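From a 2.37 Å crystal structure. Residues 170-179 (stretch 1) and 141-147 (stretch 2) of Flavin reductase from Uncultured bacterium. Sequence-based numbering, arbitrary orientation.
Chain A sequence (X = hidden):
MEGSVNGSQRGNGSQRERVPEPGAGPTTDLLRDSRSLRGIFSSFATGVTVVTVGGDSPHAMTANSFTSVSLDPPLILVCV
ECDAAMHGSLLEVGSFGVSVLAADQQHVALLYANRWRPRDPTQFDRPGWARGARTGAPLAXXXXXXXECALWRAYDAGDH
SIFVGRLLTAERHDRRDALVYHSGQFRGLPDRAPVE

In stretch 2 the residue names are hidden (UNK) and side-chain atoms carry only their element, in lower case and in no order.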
# COMPACT_ATOMS: atom_id res chain seq x y z
N ALA A 170 -5.02 0.14 -18.01
CA ALA A 170 -4.00 0.76 -17.20
C ALA A 170 -3.15 1.59 -18.15
O ALA A 170 -2.91 1.19 -19.29
CB ALA A 170 -3.16 -0.28 -16.47
N GLU A 171 -2.70 2.74 -17.67
CA GLU A 171 -2.04 3.70 -18.52
C GLU A 171 -1.21 4.64 -17.68
O GLU A 171 -1.70 5.19 -16.69
CB GLU A 171 -3.07 4.51 -19.32
CG GLU A 171 -2.46 5.50 -20.30
CD GLU A 171 -3.51 6.35 -20.99
OE1 GLU A 171 -4.72 6.11 -20.75
OE2 GLU A 171 -3.13 7.25 -21.76
N ARG A 172 0.05 4.80 -18.05
CA ARG A 172 0.93 5.72 -17.35
C ARG A 172 1.11 7.00 -18.14
O ARG A 172 1.29 6.97 -19.36
CB ARG A 172 2.29 5.09 -17.10
CG ARG A 172 3.11 5.95 -16.18
CD ARG A 172 4.39 5.29 -15.80
NE ARG A 172 5.04 6.01 -14.72
CZ ARG A 172 6.26 5.74 -14.27
NH1 ARG A 172 6.98 4.78 -14.84
NH2 ARG A 172 6.76 6.44 -13.27
N HIS A 173 1.07 8.13 -17.44
CA HIS A 173 1.23 9.43 -18.07
C HIS A 173 2.60 10.01 -17.78
O HIS A 173 3.46 9.34 -17.20
CB HIS A 173 0.15 10.39 -17.58
CG HIS A 173 -1.24 9.84 -17.70
ND1 HIS A 173 -1.77 9.41 -18.90
CD2 HIS A 173 -2.20 9.65 -16.77
CE1 HIS A 173 -3.00 8.98 -18.70
NE2 HIS A 173 -3.28 9.11 -17.42
N ASP A 174 2.79 11.26 -18.19
CA ASP A 174 4.05 11.96 -17.98
C ASP A 174 4.48 11.87 -16.53
O ASP A 174 3.69 12.08 -15.61
CB ASP A 174 3.93 13.43 -18.37
CG ASP A 174 3.95 13.64 -19.88
OD1 ASP A 174 4.31 12.69 -20.61
OD2 ASP A 174 3.62 14.76 -20.32
N ARG A 175 5.75 11.55 -16.34
CA ARG A 175 6.32 11.55 -15.01
C ARG A 175 6.56 12.97 -14.57
O ARG A 175 7.20 13.75 -15.28
CB ARG A 175 7.61 10.74 -14.98
CG ARG A 175 7.39 9.27 -15.17
CD ARG A 175 8.70 8.56 -15.40
NE ARG A 175 9.65 8.81 -14.32
CZ ARG A 175 10.91 8.40 -14.33
NH1 ARG A 175 11.38 7.73 -15.37
NH2 ARG A 175 11.71 8.67 -13.31
N ARG A 176 6.05 13.30 -13.39
CA ARG A 176 6.33 14.58 -12.77
C ARG A 176 6.19 14.39 -11.27
O ARG A 176 5.88 13.28 -10.82
CB ARG A 176 5.41 15.68 -13.30
CG ARG A 176 3.94 15.34 -13.30
CD ARG A 176 3.21 15.99 -14.47
NE ARG A 176 1.81 16.20 -14.15
CZ ARG A 176 1.37 17.19 -13.37
NH1 ARG A 176 2.23 18.07 -12.87
NH2 ARG A 176 0.08 17.31 -13.10
N ASP A 177 6.41 15.45 -10.50
CA ASP A 177 6.41 15.36 -9.04
C ASP A 177 5.17 14.66 -8.51
O ASP A 177 4.05 14.93 -8.95
CB ASP A 177 6.54 16.75 -8.43
CG ASP A 177 7.91 17.35 -8.66
OD1 ASP A 177 8.64 16.85 -9.55
OD2 ASP A 177 8.27 18.31 -7.95
N ALA A 178 5.39 13.76 -7.55
CA ALA A 178 4.33 12.89 -7.04
C ALA A 178 3.82 13.36 -5.69
O ALA A 178 4.57 13.90 -4.88
CB ALA A 178 4.84 11.47 -6.94
N LEU A 179 2.53 13.13 -5.46
CA LEU A 179 1.93 13.43 -4.17
C LEU A 179 2.17 12.27 -3.24
O LEU A 179 1.86 11.12 -3.56
CB LEU A 179 0.43 13.71 -4.31
CG LEU A 179 -0.25 14.22 -3.04
CD1 LEU A 179 0.38 15.52 -2.57
CD2 LEU A 179 -1.75 14.40 -3.26
N UNK A 141 -7.55 14.17 -14.80
CA UNK A 141 -6.55 14.69 -15.71
C UNK A 141 -5.36 15.22 -14.92
O UNK A 141 -5.52 15.78 -13.84
n UNK A 141 -8.41 14.41 -20.70
c UNK A 141 -8.30 15.30 -17.44
n UNK A 141 -9.74 15.75 -19.36
n UNK A 141 -10.68 14.46 -21.02
c UNK A 141 -7.16 15.80 -16.57
c UNK A 141 -8.63 16.26 -18.56
c UNK A 141 -9.61 14.88 -20.35
N UNK A 142 -4.16 15.02 -15.46
CA UNK A 142 -2.94 15.47 -14.79
C UNK A 142 -2.39 14.44 -13.83
O UNK A 142 -1.35 14.66 -13.22
N UNK A 143 -3.09 13.31 -13.69
CA UNK A 143 -2.64 12.23 -12.81
C UNK A 143 -1.38 11.57 -13.37
O UNK A 143 -1.12 11.63 -14.57
c UNK A 143 -3.74 11.20 -12.63
N UNK A 144 -0.61 10.94 -12.49
CA UNK A 144 0.56 10.17 -12.88
C UNK A 144 0.17 8.90 -13.63
O UNK A 144 0.93 8.42 -14.47
c UNK A 144 1.93 11.03 -10.87
c UNK A 144 2.65 12.02 -11.78
c UNK A 144 2.82 10.58 -9.72
c UNK A 144 1.41 9.82 -11.66
N UNK A 145 -1.01 8.36 -13.32
CA UNK A 145 -1.47 7.12 -13.96
C UNK A 145 -2.98 6.91 -13.80
O UNK A 145 -3.59 7.43 -12.87
c UNK A 145 -0.72 5.93 -13.38
N UNK A 146 -3.56 6.15 -14.72
CA UNK A 146 -4.97 5.75 -14.65
C UNK A 146 -5.13 4.23 -14.64
O UNK A 146 -4.37 3.52 -15.29
c UNK A 146 -7.20 10.66 -18.61
n UNK A 146 -6.24 9.93 -15.14
c UNK A 146 -6.43 8.60 -16.93
c UNK A 146 -5.91 8.64 -14.75
c UNK A 146 -7.08 9.36 -19.10
c UNK A 146 -6.55 9.92 -16.47
c UNK A 146 -6.70 8.32 -18.27
c UNK A 146 -5.76 6.31 -15.84
c UNK A 146 -6.01 7.80 -15.82
c UNK A 146 -6.94 10.97 -17.31
N UNK A 147 -6.11 3.76 -13.88
CA UNK A 147 -6.52 2.36 -13.92
C UNK A 147 -8.03 2.27 -14.00
O UNK A 147 -8.73 3.06 -13.37
c UNK A 147 -6.05 1.57 -12.69
c UNK A 147 -1.83 1.68 -11.98
c UNK A 147 -4.57 1.61 -12.45
c UNK A 147 -3.73 0.62 -12.97
c UNK A 147 -4.01 2.62 -11.70
c UNK A 147 -2.37 0.66 -12.74
c UNK A 147 -2.65 2.66 -11.45
O HOH W 1 3.60 8.75 -14.25

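Position 141 carries seven side-chain atoms: three carbons, a nitrogen, then a carbon holding two more nitrogens. The chain points away from stretch 1 and none of these atoms touches it. A guanidinium on an unbranched chain is Arg-141.

Position 142 has no side-chain atoms. Its phi/psi of 88/-2 would jam a CB against the carbonyl O of position 141, so the backbone itself calls for Gly-142. What it offers is a carbonyl: Arg-176 NH2 donates to Gly-142 O at 3.0 Å, with the oxygen near the guanidinium plane.

Position 143 shows a single carbon, directed away from stretch 1, and is Ala-143. Here too the backbone makes the contact, Ala-143 O lying 3.2 Å from His-173 CD2 at the ring's edge.

Position 144 has four carbons, forked at the second. Its CA-to-CB bond points away, yet the side chain's end comes nearer to stretch 1: one terminal carbon lies 3.5 Å from Ala-178 CB, at the start of the next strand, and the other lies 3.6 Å from Arg-176 O, in the loop. This is Leu-144, and the two carbons are CD1 and CD2 respectively. No other residue of stretch 2 has more area covered by stretch 1. Its carbonyl accepts from the backbone, His-173 N to Leu-144 O at 3.0 Å. A water also donates to Leu-144 O and His-173 O while accepting from Arg-172 NE.

Position 145 again has one carbon, on the same sheet face as Arg-172, with CB 4.3 Å from Arg-172 CA. This is Ala-145, a small residue whose CA lies 4.4 Å from Arg-172 CA.

Position 146 bears one carbon followed by fused five- and six-membered rings with eight carbons and one nitrogen. The edge of the His-173 ring meets a face of this indole, with planes at 82°. It is Trp-146, and His-173 NE2 lies 3.2 Å from Trp-146 CD2. Its backbone pairs twice with Glu-171, Trp-146 N to Glu-171 O at 2.9 Å and Glu-171 N to Trp-146 O at 3.0 Å.

Position 147 has one carbon and a six-carbon ring. A ring carbon sits 3.7 Å from Ala-170 CB, across a non-hydrogen-bonded pair; this is Phe-147, and the atom is CD1.

The strands run antiparallel with Glu-171 paired to Trp-146, and two backbone hydrogen bonds join that pair; Ala-170 and Arg-172 pair with Phe-147 and Ala-145, their side chains on the other side of the sheet. Beyond the strand, His-173 combines a backbone hydrogen bond with its edge-to-face packing, the end of Leu-144 packs against Arg-176 O and Ala-178 CB, and Arg-176 NH2 donates a hydrogen bond to Gly-142 O.

Stretch 2, residues 141-147: RGALAWF
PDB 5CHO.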